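PDB 5WIP: conjugal transfer protein from Escherichia coli, which probably serves as the VirB8-like inner-membrane component of a type IV secretion system in plasmid conjugation, represented here by its soluble C-terminal, probably periplasmic domain. Local coordinates for residues Gln36-Arg41 / Val90-Val95; Val51-Val56 / Ser67-Phe72. All blocks are in the same frame, centred on the assembly; numbering follows the deposited sequence.

Contact 1: residues Gln36-Arg41 / Val90-Val95. With XXO (2-(furan-2-yl)pyridine-4-carboxylic acid), chain E.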
# COMPACT_ATOMS: atom_id res chain seq x y z
N GLN A 36 4.54 2.57 -4.83
CA GLN A 36 5.73 2.82 -4.02
C GLN A 36 6.94 3.12 -4.89
O GLN A 36 7.74 4.01 -4.58
CB GLN A 36 6.01 1.61 -3.12
CG GLN A 36 5.12 1.55 -1.88
CD GLN A 36 5.33 2.73 -0.96
OE1 GLN A 36 4.44 3.56 -0.78
NE2 GLN A 36 6.51 2.80 -0.35
N TYR A 37 7.08 2.40 -6.01
CA TYR A 37 8.19 2.64 -6.92
C TYR A 37 8.12 4.04 -7.51
O TYR A 37 9.12 4.76 -7.55
CB TYR A 37 8.19 1.58 -8.02
CG TYR A 37 9.40 1.61 -8.92
CD1 TYR A 37 9.43 2.41 -10.06
CD2 TYR A 37 10.52 0.84 -8.64
CE1 TYR A 37 10.53 2.44 -10.89
CE2 TYR A 37 11.63 0.86 -9.46
CZ TYR A 37 11.63 1.66 -10.58
OH TYR A 37 12.74 1.68 -11.40
N VAL A 38 6.93 4.44 -7.96
CA VAL A 38 6.77 5.75 -8.59
C VAL A 38 7.03 6.86 -7.58
O VAL A 38 7.60 7.91 -7.92
CB VAL A 38 5.38 5.89 -9.22
CG1 VAL A 38 5.11 7.33 -9.62
CG2 VAL A 38 5.25 4.96 -10.42
N ILE A 39 6.62 6.66 -6.32
CA ILE A 39 6.84 7.69 -5.31
C ILE A 39 8.32 7.82 -4.98
O ILE A 39 8.85 8.93 -4.87
CB ILE A 39 5.99 7.39 -4.06
CG1 ILE A 39 4.50 7.49 -4.38
CG2 ILE A 39 6.37 8.33 -2.92
CD1 ILE A 39 3.60 7.12 -3.22
N HIS A 40 9.00 6.68 -4.80
CA HIS A 40 10.43 6.72 -4.50
C HIS A 40 11.22 7.35 -5.64
O HIS A 40 12.17 8.11 -5.41
CB HIS A 40 10.95 5.32 -4.20
CG HIS A 40 10.64 4.83 -2.82
ND1 HIS A 40 11.28 5.32 -1.70
CD2 HIS A 40 9.76 3.90 -2.38
CE1 HIS A 40 10.81 4.71 -0.63
NE2 HIS A 40 9.88 3.84 -1.01
N ARG A 41 10.86 7.04 -6.88
CA ARG A 41 11.65 7.45 -8.03
C ARG A 41 11.30 8.84 -8.55
O ARG A 41 12.16 9.51 -9.13
CB ARG A 41 11.50 6.44 -9.18
CG ARG A 41 12.14 6.90 -10.48
CD ARG A 41 12.47 5.72 -11.38
NE ARG A 41 13.03 6.17 -12.65
CZ ARG A 41 13.65 5.37 -13.52
NH1 ARG A 41 13.79 4.08 -13.25
NH2 ARG A 41 14.14 5.86 -14.65
N VAL A 90 4.96 13.52 -4.84
CA VAL A 90 4.16 12.81 -5.83
C VAL A 90 2.75 12.61 -5.29
O VAL A 90 2.53 12.50 -4.08
CB VAL A 90 4.80 11.46 -6.21
CG1 VAL A 90 3.86 10.66 -7.11
CG2 VAL A 90 6.14 11.69 -6.90
N LYS A 91 1.79 12.56 -6.21
CA LYS A 91 0.40 12.28 -5.90
C LYS A 91 -0.13 11.31 -6.94
O LYS A 91 -0.21 11.65 -8.13
CB LYS A 91 -0.44 13.56 -5.88
CG LYS A 91 -1.93 13.34 -5.61
CD LYS A 91 -2.17 12.72 -4.24
CE LYS A 91 -3.65 12.57 -3.96
NZ LYS A 91 -4.35 11.80 -5.03
N ILE A 92 -0.48 10.10 -6.51
CA ILE A 92 -1.00 9.08 -7.41
C ILE A 92 -2.46 9.37 -7.71
O ILE A 92 -3.26 9.58 -6.78
CB ILE A 92 -0.82 7.68 -6.82
CG1 ILE A 92 0.66 7.41 -6.53
CG2 ILE A 92 -1.37 6.62 -7.76
CD1 ILE A 92 1.52 7.37 -7.78
N ASN A 93 -2.82 9.39 -8.99
CA ASN A 93 -4.18 9.68 -9.42
C ASN A 93 -4.97 8.42 -9.77
O ASN A 93 -6.12 8.27 -9.33
CB ASN A 93 -4.16 10.64 -10.62
CG ASN A 93 -3.53 11.98 -10.29
OD1 ASN A 93 -2.58 12.41 -10.95
ND2 ASN A 93 -4.04 12.63 -9.25
N SER A 94 -4.38 7.51 -10.53
CA SER A 94 -5.06 6.28 -10.91
C SER A 94 -4.02 5.23 -11.26
O SER A 94 -2.86 5.54 -11.56
CB SER A 94 -6.02 6.51 -12.09
OG SER A 94 -5.34 7.09 -13.19
N VAL A 95 -4.45 3.97 -11.23
CA VAL A 95 -3.60 2.83 -11.52
C VAL A 95 -4.42 1.79 -12.28
O VAL A 95 -5.50 1.41 -11.84
CB VAL A 95 -3.01 2.21 -10.23
CG1 VAL A 95 -2.14 1.01 -10.56
CG2 VAL A 95 -2.21 3.26 -9.46
CAA XXO E . 14.53 10.87 -7.29
CAC XXO E . 14.88 9.11 -6.02
CAD XXO E . 15.18 10.17 -5.25
CAE XXO E . 14.99 11.42 -6.00
CAF XXO E . 14.16 11.68 -8.53
CAH XXO E . 14.10 11.80 -10.93
CAI XXO E . 13.45 13.17 -10.78
CAJ XXO E . 13.22 13.65 -9.62
CAK XXO E . 13.59 12.87 -8.40
CAL XXO E . 12.57 15.02 -9.47
NAG XXO E . 14.42 11.12 -9.88
OAB XXO E . 14.52 9.52 -7.18
OAM XXO E . 11.33 15.16 -9.68
OAN XXO E . 13.27 16.02 -9.15
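Helical segment 36-41 and strand segment 90-95 run roughly antiparallel, their axes at 152° and 8.7 Å apart at the closest point, with the CA atoms of I39 and V90 the nearest pair, 5.8 Å apart. This is helix-on-sheet packing in the NTF2-like fold of the VirB8 family: helix 27-42 lies against strand 86-98, the first strand of the antiparallel sheet. No hydrogen bond joins the two segments, and four aliphatic side chains make the contact. V38 holds CG1 anti to its backbone N (chi1 169°), and that methyl comes down to I92, where CG1 of V38 lies 4.0 Å from CD1 of I92. The turn at the second torsion of I92 brings CD1 to this methyl, and the I92 chain crosses V38 at a slant. I39 is the helix's second prong: its CG1 sits 4.2 Å from CG1 of V90 and 4.4 Å from CG1 of I92, bridging two strand residues that both turn their CB atoms to the helix. V90 and I92 also touch F108 of strand 103-114, so the apolar layer continues into the next strand. Just beyond I92, N93 and S94 both face R107 in a classic beta bulge. At the C-terminal end of segment 36-41 the backbone meets the bound furanyl-pyridine carboxylate, O of R41 lying beside the pyridine ring near NAG. Away from the strand, Y37 OH has two polar partners, S60 OG and the R41 guanidinium; NH1 of R41 donates to OH of Y37 at 3.2 Å in a bent bond, the oxygen close to the guanidinium plane.

Contact 2: residues Val51-Val56 / Ser67-Phe72; sequences VDYTAV and SYQSKF. With XXO (2-(furan-2-yl)pyridine-4-carboxylic acid), chain E.
V56 lies over the ring of Y68, its CG1 methyl 3.5 Å from the ring centroid and 14° off the ring normal, a CH-pi contact close to centred on that face. The contact belongs to the helical layer of the NTF2-like VirB8 fold, where helix 49-58 packs against helix 62-69 and the residues just after it, and Y53, Y68 and F72 gather into an aromatic cluster. The Y53 ring is turned away from its own backbone N, chi1 176°, which sends it over to the other segment. There its edge meets the face of F72 in an edge-to-face pair, centroids 5.0 Å apart and planes at 74°, with CD1 of Y53 leading at 3.5 Å from CD2 of F72. Toward Y68 the pair is oblique, neither a stack nor edge-to-face, and the nearest side-chain atoms, CD1 of Y53 and CE2 of Y68, are 3.8 Å apart. Q69 crosses the far end of Y53 at about a right angle, laying its CB and CG methylenes beside the phenolic oxygen. Both Y68 and F72 also border the bound ligand: the Y68 hydroxyl is modelled as a hydrogen-bond donor to the furan oxygen OAB, a doubtful bond, since the hydroxyl is placed too close to the furan ring in the model, while the rim of F72 meets the furan ring. Replacing Y68 with alanine would take away the face on which V56 CG1 rests and would probably leave a gap between V56 and Y53. One water links the backbone of one segment to a side chain of the other: it donates to O of Y53 at 2.7 Å and accepts from NE2 of Q69 at 2.8 Å.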
# COMPACT_ATOMS: atom_id res chain seq x y z
N VAL A 51 17.55 6.91 0.87
CA VAL A 51 16.67 5.75 0.96
C VAL A 51 15.96 5.52 -0.36
O VAL A 51 15.90 4.39 -0.87
CB VAL A 51 15.66 5.93 2.12
CG1 VAL A 51 14.63 4.81 2.09
CG2 VAL A 51 16.39 5.96 3.45
N ASP A 52 15.41 6.59 -0.95
CA ASP A 52 14.72 6.45 -2.23
C ASP A 52 15.65 5.88 -3.30
O ASP A 52 15.28 4.95 -4.03
CB ASP A 52 14.17 7.81 -2.67
CG ASP A 52 13.15 8.37 -1.70
OD1 ASP A 52 12.37 7.57 -1.13
OD2 ASP A 52 13.13 9.60 -1.50
N TYR A 53 16.86 6.43 -3.41
CA TYR A 53 17.82 5.92 -4.38
C TYR A 53 18.07 4.43 -4.18
O TYR A 53 18.18 3.67 -5.15
CB TYR A 53 19.13 6.70 -4.28
CG TYR A 53 20.24 6.19 -5.17
CD1 TYR A 53 20.39 6.66 -6.47
CD2 TYR A 53 21.14 5.23 -4.72
CE1 TYR A 53 21.40 6.19 -7.29
CE2 TYR A 53 22.15 4.76 -5.53
CZ TYR A 53 22.28 5.24 -6.81
OH TYR A 53 23.29 4.77 -7.62
N THR A 54 18.15 3.99 -2.92
CA THR A 54 18.37 2.57 -2.65
C THR A 54 17.14 1.74 -3.00
O THR A 54 17.26 0.65 -3.57
CB THR A 54 18.75 2.37 -1.18
OG1 THR A 54 19.93 3.12 -0.89
CG2 THR A 54 19.01 0.90 -0.91
N ALA A 55 15.95 2.24 -2.66
CA ALA A 55 14.73 1.49 -2.92
C ALA A 55 14.51 1.30 -4.41
O ALA A 55 14.08 0.22 -4.85
CB ALA A 55 13.53 2.20 -2.29
N VAL A 56 14.78 2.33 -5.22
CA VAL A 56 14.62 2.20 -6.66
C VAL A 56 15.58 1.16 -7.22
O VAL A 56 15.21 0.34 -8.06
CB VAL A 56 14.80 3.57 -7.35
CG1 VAL A 56 14.74 3.41 -8.86
CG2 VAL A 56 13.75 4.55 -6.86
N SER A 67 19.89 2.98 -15.84
CA SER A 67 19.35 4.19 -16.46
C SER A 67 18.97 5.23 -15.41
O SER A 67 19.21 6.43 -15.58
CB SER A 67 18.14 3.84 -17.32
OG SER A 67 17.53 5.00 -17.86
N TYR A 68 18.37 4.78 -14.30
CA TYR A 68 17.92 5.71 -13.27
C TYR A 68 19.08 6.31 -12.50
O TYR A 68 19.06 7.50 -12.15
CB TYR A 68 16.94 5.00 -12.33
CG TYR A 68 16.86 5.58 -10.94
CD1 TYR A 68 16.04 6.67 -10.67
CD2 TYR A 68 17.57 5.02 -9.90
CE1 TYR A 68 15.96 7.20 -9.40
CE2 TYR A 68 17.50 5.54 -8.62
CZ TYR A 68 16.69 6.62 -8.37
OH TYR A 68 16.61 7.14 -7.10
N GLN A 69 20.12 5.52 -12.23
CA GLN A 69 21.25 5.99 -11.44
C GLN A 69 22.18 6.93 -12.21
O GLN A 69 23.10 7.49 -11.61
CB GLN A 69 22.05 4.79 -10.92
CG GLN A 69 21.24 3.86 -10.02
CD GLN A 69 21.85 2.48 -9.89
OE1 GLN A 69 22.79 2.14 -10.60
NE2 GLN A 69 21.30 1.68 -8.98
N SER A 70 21.96 7.12 -13.52
CA SER A 70 22.83 8.00 -14.29
C SER A 70 22.80 9.43 -13.75
O SER A 70 23.84 10.07 -13.60
CB SER A 70 22.42 7.99 -15.76
OG SER A 70 23.04 9.05 -16.47
N LYS A 71 21.60 9.94 -13.44
CA LYS A 71 21.45 11.32 -13.01
C LYS A 71 22.10 11.60 -11.66
O LYS A 71 22.21 12.77 -11.28
CB LYS A 71 19.97 11.69 -12.96
CG LYS A 71 19.12 10.74 -12.14
CD LYS A 71 17.66 11.16 -12.17
CE LYS A 71 17.17 11.31 -13.60
NZ LYS A 71 15.78 11.84 -13.67
N PHE A 72 22.54 10.57 -10.93
CA PHE A 72 23.16 10.76 -9.63
C PHE A 72 24.69 10.69 -9.68
O PHE A 72 25.33 10.97 -8.67
CB PHE A 72 22.64 9.72 -8.64
CG PHE A 72 21.20 9.90 -8.26
CD1 PHE A 72 20.84 10.77 -7.24
CD2 PHE A 72 20.20 9.20 -8.92
CE1 PHE A 72 19.52 10.94 -6.88
CE2 PHE A 72 18.88 9.37 -8.57
CZ PHE A 72 18.53 10.24 -7.55
CAA XXO E . 14.53 10.87 -7.29
CAC XXO E . 14.88 9.11 -6.02
CAD XXO E . 15.18 10.17 -5.25
CAE XXO E . 14.99 11.42 -6.00
CAF XXO E . 14.16 11.68 -8.53
CAH XXO E . 14.10 11.80 -10.93
CAI XXO E . 13.45 13.17 -10.78
CAJ XXO E . 13.22 13.65 -9.62
CAK XXO E . 13.59 12.87 -8.40
CAL XXO E . 12.57 15.02 -9.47
NAG XXO E . 14.42 11.12 -9.88
OAB XXO E . 14.52 9.52 -7.18
OAM XXO E . 11.33 15.16 -9.68
OAN XXO E . 13.27 16.02 -9.15
O HOH W 1 20.05 2.35 -6.62

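Overall arrangement
Along the chain the order is 36-41, 51-56, 67-72, 90-95, so both halves of contact 2 fall between the two halves of contact 1. Their centres are 15 Å apart. Contact 1 seats helix 27-42 on strand 86-98, an edge strand of the sheet within this chain, and contact 2 joins the next two helices, 49-58 and 62-69. The layers meet directly: H40 ND1 is hydrogen-bonded to D52 OD1, and R41 packs on both V56 and Y68. Helix 27-42 thus touches strand 86-98 and both of the other helices. The two contacts also share the ligand, which touches backbone at the end of segment 36-41 and side chains of contact 2, placing its binding site where these helices come together.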